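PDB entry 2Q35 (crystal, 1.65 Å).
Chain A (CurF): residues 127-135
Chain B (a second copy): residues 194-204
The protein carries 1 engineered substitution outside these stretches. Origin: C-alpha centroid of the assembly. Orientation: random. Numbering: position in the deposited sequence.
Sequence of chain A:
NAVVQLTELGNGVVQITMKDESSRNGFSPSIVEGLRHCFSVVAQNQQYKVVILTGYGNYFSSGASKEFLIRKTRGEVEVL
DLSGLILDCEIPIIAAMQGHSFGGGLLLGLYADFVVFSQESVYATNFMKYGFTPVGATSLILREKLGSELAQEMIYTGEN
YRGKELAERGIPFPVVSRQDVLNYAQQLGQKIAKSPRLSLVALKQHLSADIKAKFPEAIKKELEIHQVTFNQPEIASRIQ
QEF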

# COMPACT_ATOMS: atom_id res chain seq x y z
N PHE A 127 -0.36 19.39 12.75
CA PHE A 127 0.92 19.91 13.20
C PHE A 127 1.47 20.99 12.28
O PHE A 127 1.82 22.08 12.74
N MET A 128 1.53 20.72 10.99
CA MET A 128 2.15 21.67 10.06
C MET A 128 1.31 22.92 9.81
O MET A 128 1.83 23.93 9.32
N LYS A 129 0.03 22.84 10.15
CA LYS A 129 -0.82 24.04 10.13
C LYS A 129 -0.30 25.07 11.12
O LYS A 129 -0.24 26.26 10.82
N TYR A 130 0.10 24.60 12.30
CA TYR A 130 0.76 25.46 13.29
C TYR A 130 2.19 25.80 12.91
O TYR A 130 2.75 26.73 13.46
N GLY A 131 2.77 25.00 12.02
CA GLY A 131 4.07 25.33 11.44
C GLY A 131 5.20 24.43 11.89
O GLY A 131 6.36 24.71 11.57
N PHE A 132 4.87 23.35 12.61
CA PHE A 132 5.92 22.45 13.13
C PHE A 132 5.64 21.00 12.73
O PHE A 132 4.57 20.67 12.21
N THR A 133 6.65 20.14 12.91
CA THR A 133 6.57 18.76 12.42
C THR A 133 5.86 17.84 13.42
O THR A 133 5.71 18.20 14.59
N PRO A 134 5.36 16.68 12.96
CA PRO A 134 4.54 15.79 13.81
C PRO A 134 5.26 15.14 15.00
O PRO A 134 6.49 15.16 15.09
N VAL A 135 4.45 14.61 15.92
CA VAL A 135 4.88 13.72 16.98
C VAL A 135 3.97 12.50 17.00
O VAL A 135 2.89 12.49 16.38
N LYS B 194 2.51 27.38 2.85
CA LYS B 194 2.07 28.11 4.06
C LYS B 194 2.95 27.80 5.29
O LYS B 194 2.95 28.57 6.26
N SER B 195 3.67 26.69 5.25
CA SER B 195 4.54 26.28 6.36
C SER B 195 5.90 26.95 6.29
O SER B 195 6.36 27.31 5.20
N PRO B 196 6.57 27.10 7.44
CA PRO B 196 7.93 27.62 7.47
C PRO B 196 8.86 26.72 6.67
O PRO B 196 8.73 25.47 6.71
N ARG B 197 9.79 27.34 5.95
CA ARG B 197 10.72 26.58 5.13
C ARG B 197 11.49 25.54 5.96
O ARG B 197 11.64 24.38 5.52
N LEU B 198 11.95 25.93 7.15
CA LEU B 198 12.71 25.04 8.04
C LEU B 198 11.94 23.75 8.30
O LEU B 198 12.52 22.66 8.27
N SER B 199 10.62 23.89 8.52
CA SER B 199 9.78 22.73 8.82
C SER B 199 9.57 21.86 7.58
O SER B 199 9.55 20.62 7.67
N LEU B 200 9.42 22.51 6.43
CA LEU B 200 9.28 21.75 5.16
C LEU B 200 10.52 20.90 4.88
O LEU B 200 10.41 19.72 4.52
N VAL B 201 11.70 21.50 5.05
CA VAL B 201 12.97 20.83 4.78
C VAL B 201 13.15 19.63 5.74
O VAL B 201 13.46 18.51 5.31
N ALA B 202 12.87 19.87 7.02
CA ALA B 202 13.01 18.85 8.06
C ALA B 202 12.04 17.68 7.83
O ALA B 202 12.41 16.50 7.91
N LEU B 203 10.80 18.03 7.49
CA LEU B 203 9.80 17.00 7.25
C LEU B 203 10.17 16.16 6.05
O LEU B 203 10.08 14.94 6.10
N LYS B 204 10.56 16.82 4.95
CA LYS B 204 10.87 16.09 3.71
C LYS B 204 12.03 15.13 3.95
O LYS B 204 12.00 13.97 3.48

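The most unusual feature of this contact is that its one assigned hydrogen bond ends on a residue without a side chain. Ser199(B) OG donates to Gly131(A) O across 2.6 Å, a short bond even for a hydroxyl and a carbonyl. The CA-to-CB bond of Ser199(B) points toward chain A, and chi1 of -65° (m) sets the hydroxyl against that oxygen. The acceptor lies at a backbone turn: Gly131(A) is the first residue to leave helical angles, with phi/psi of 110/8. Two observations account for glycine here. At these angles a CB would jam against the carbonyl oxygen of the preceding residue, and an ideally placed CB would also lie a tight 3.4 Å from Pro196(B) CG. The proline ring already sits close, with its CG 3.4 Å from Gly131(A) O.

Met128(A) gives up the most surface to the other stretch, 91 Å² of the 381 Å² buried by both sides. Its CA-to-CB bond runs sideways, but three successive m rotamers (chi1 -69°, chi2 -76°, chi3 -82°) fold the thioether so that its end comes nearer chain B. The terminal methyl is the main probe: Met128(A) CE lies 3.8 Å from Leu200(B) CD2 and also 3.8 Å from Leu203(B) CD2, while Met128(A) SD is 3.9 Å from Ser199(B) CB. Leu200(B) starts from a CA-to-CB bond directed away, and its m,t conformation (chi1 -69°, chi2 170°) brings its end back within reach. Ser195(B), pointing toward chain A with chi1 of -68° (m), places OG 3.7 Å from Met128(A) CE and 3.2 Å from Met128(A) O; the latter geometry does not settle whether a hydrogen bond forms.

Leu203(B) extends the apolar surface along the helix. It points toward chain A in a t,p conformation (chi1 -179°, chi2 61°), which allows its two methyls to meet different neighbours: CD2 faces the methionine methyl, whereas Leu203(B) CD1 lies 4.0 Å from Pro134(A) CD. The CA-to-CB bond of Thr133(A) points toward the helix, with chi1 of 55° (p). Its methyl, Thr133(A) CG2, is 3.8 Å from Ser199(B) O and 4.2 Å from Leu203(B) CB; its hydroxyl is hydrogen-bonded elsewhere in the structure.

Phe132(A) marks a limit of the packing. Its CA-to-CB bond points away, so the nearest side-chain atom, Phe132(A) CB, stays 4.9 Å from Ser199(B) OG; chi1 is 54° (p). Its closest approach is through the backbone, Phe132(A) CA to Ser199(B) OG at 3.9 Å.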

# COMPACT_ATOMS: atom_id res chain seq x y z
CB PHE A 127 1.91 18.75 13.33
CG PHE A 127 1.33 17.52 13.99
CD1 PHE A 127 1.21 17.46 15.38
CD2 PHE A 127 0.91 16.44 13.23
CE1 PHE A 127 0.69 16.31 16.01
CE2 PHE A 127 0.39 15.30 13.84
CZ PHE A 127 0.28 15.25 15.25
CB MET A 128 2.54 20.99 8.75
CG MET A 128 3.71 19.98 8.90
SD MET A 128 5.30 20.82 9.07
CE MET A 128 5.69 21.15 7.36
CB LYS A 129 -2.27 23.70 10.44
CG LYS A 129 -3.20 24.94 10.50
CD LYS A 129 -4.64 24.62 10.14
CE LYS A 129 -4.94 24.86 8.65
NZ LYS A 129 -6.32 24.40 8.19
CB TYR A 130 0.81 24.79 14.66
CG TYR A 130 -0.53 24.41 15.23
CD1 TYR A 130 -1.50 25.38 15.49
CD2 TYR A 130 -0.82 23.08 15.53
CE1 TYR A 130 -2.72 25.03 16.02
CE2 TYR A 130 -2.05 22.71 16.08
CZ TYR A 130 -2.99 23.69 16.31
OH TYR A 130 -4.21 23.33 16.86
CB PHE A 132 6.11 22.59 14.65
CG PHE A 132 4.85 22.42 15.45
CD1 PHE A 132 4.30 21.17 15.64
CD2 PHE A 132 4.22 23.53 16.00
CE1 PHE A 132 3.13 21.01 16.38
CE2 PHE A 132 3.03 23.37 16.74
CZ PHE A 132 2.50 22.12 16.93
CB THR A 133 7.98 18.22 12.11
OG1 THR A 133 8.78 18.36 13.29
CG2 THR A 133 8.64 19.03 10.99
CB PRO A 134 4.08 14.68 12.84
CG PRO A 134 4.21 15.29 11.48
CD PRO A 134 5.41 16.20 11.55
CB VAL A 135 4.86 14.40 18.39
CG1 VAL A 135 5.88 15.49 18.44
CG2 VAL A 135 3.47 14.97 18.68
CB LYS B 194 0.60 27.85 4.40
CG LYS B 194 -0.36 28.49 3.41
CD LYS B 194 -1.81 28.34 3.86
CE LYS B 194 -2.75 28.93 2.83
NZ LYS B 194 -4.17 28.73 3.25
CB SER B 195 4.76 24.77 6.29
OG SER B 195 3.57 24.07 6.58
CB PRO B 196 8.30 27.56 8.96
CG PRO B 196 6.98 27.53 9.71
CD PRO B 196 6.06 26.78 8.79
CB ARG B 197 11.70 27.51 4.41
CG ARG B 197 12.52 26.81 3.37
CD ARG B 197 13.47 27.76 2.70
NE ARG B 197 14.26 27.14 1.63
CZ ARG B 197 15.36 26.41 1.84
NH1 ARG B 197 15.76 26.12 3.07
NH2 ARG B 197 16.01 25.91 0.80
CB LEU B 198 13.05 25.72 9.39
CG LEU B 198 14.14 25.00 10.20
CD1 LEU B 198 15.53 25.34 9.68
CD2 LEU B 198 14.05 25.32 11.70
CB SER B 199 8.43 23.20 9.37
OG SER B 199 8.59 23.86 10.62
CB LEU B 200 8.99 22.68 4.00
CG LEU B 200 7.60 23.34 4.04
CD1 LEU B 200 7.57 24.44 2.94
CD2 LEU B 200 6.52 22.32 3.83
CB VAL B 201 14.15 21.81 4.85
CG1 VAL B 201 15.49 21.05 4.79
CG2 VAL B 201 14.03 22.83 3.72
CB ALA B 202 12.81 19.45 9.41
CB LEU B 203 8.41 17.66 7.03
CG LEU B 203 7.28 16.66 6.80
CD1 LEU B 203 7.09 15.74 8.00
CD2 LEU B 203 5.95 17.44 6.48
CB LYS B 204 11.21 17.06 2.56
CG LYS B 204 11.63 16.30 1.32
CD LYS B 204 11.85 17.19 0.13
CE LYS B 204 12.56 16.42 -0.97
NZ LYS B 204 12.22 16.95 -2.31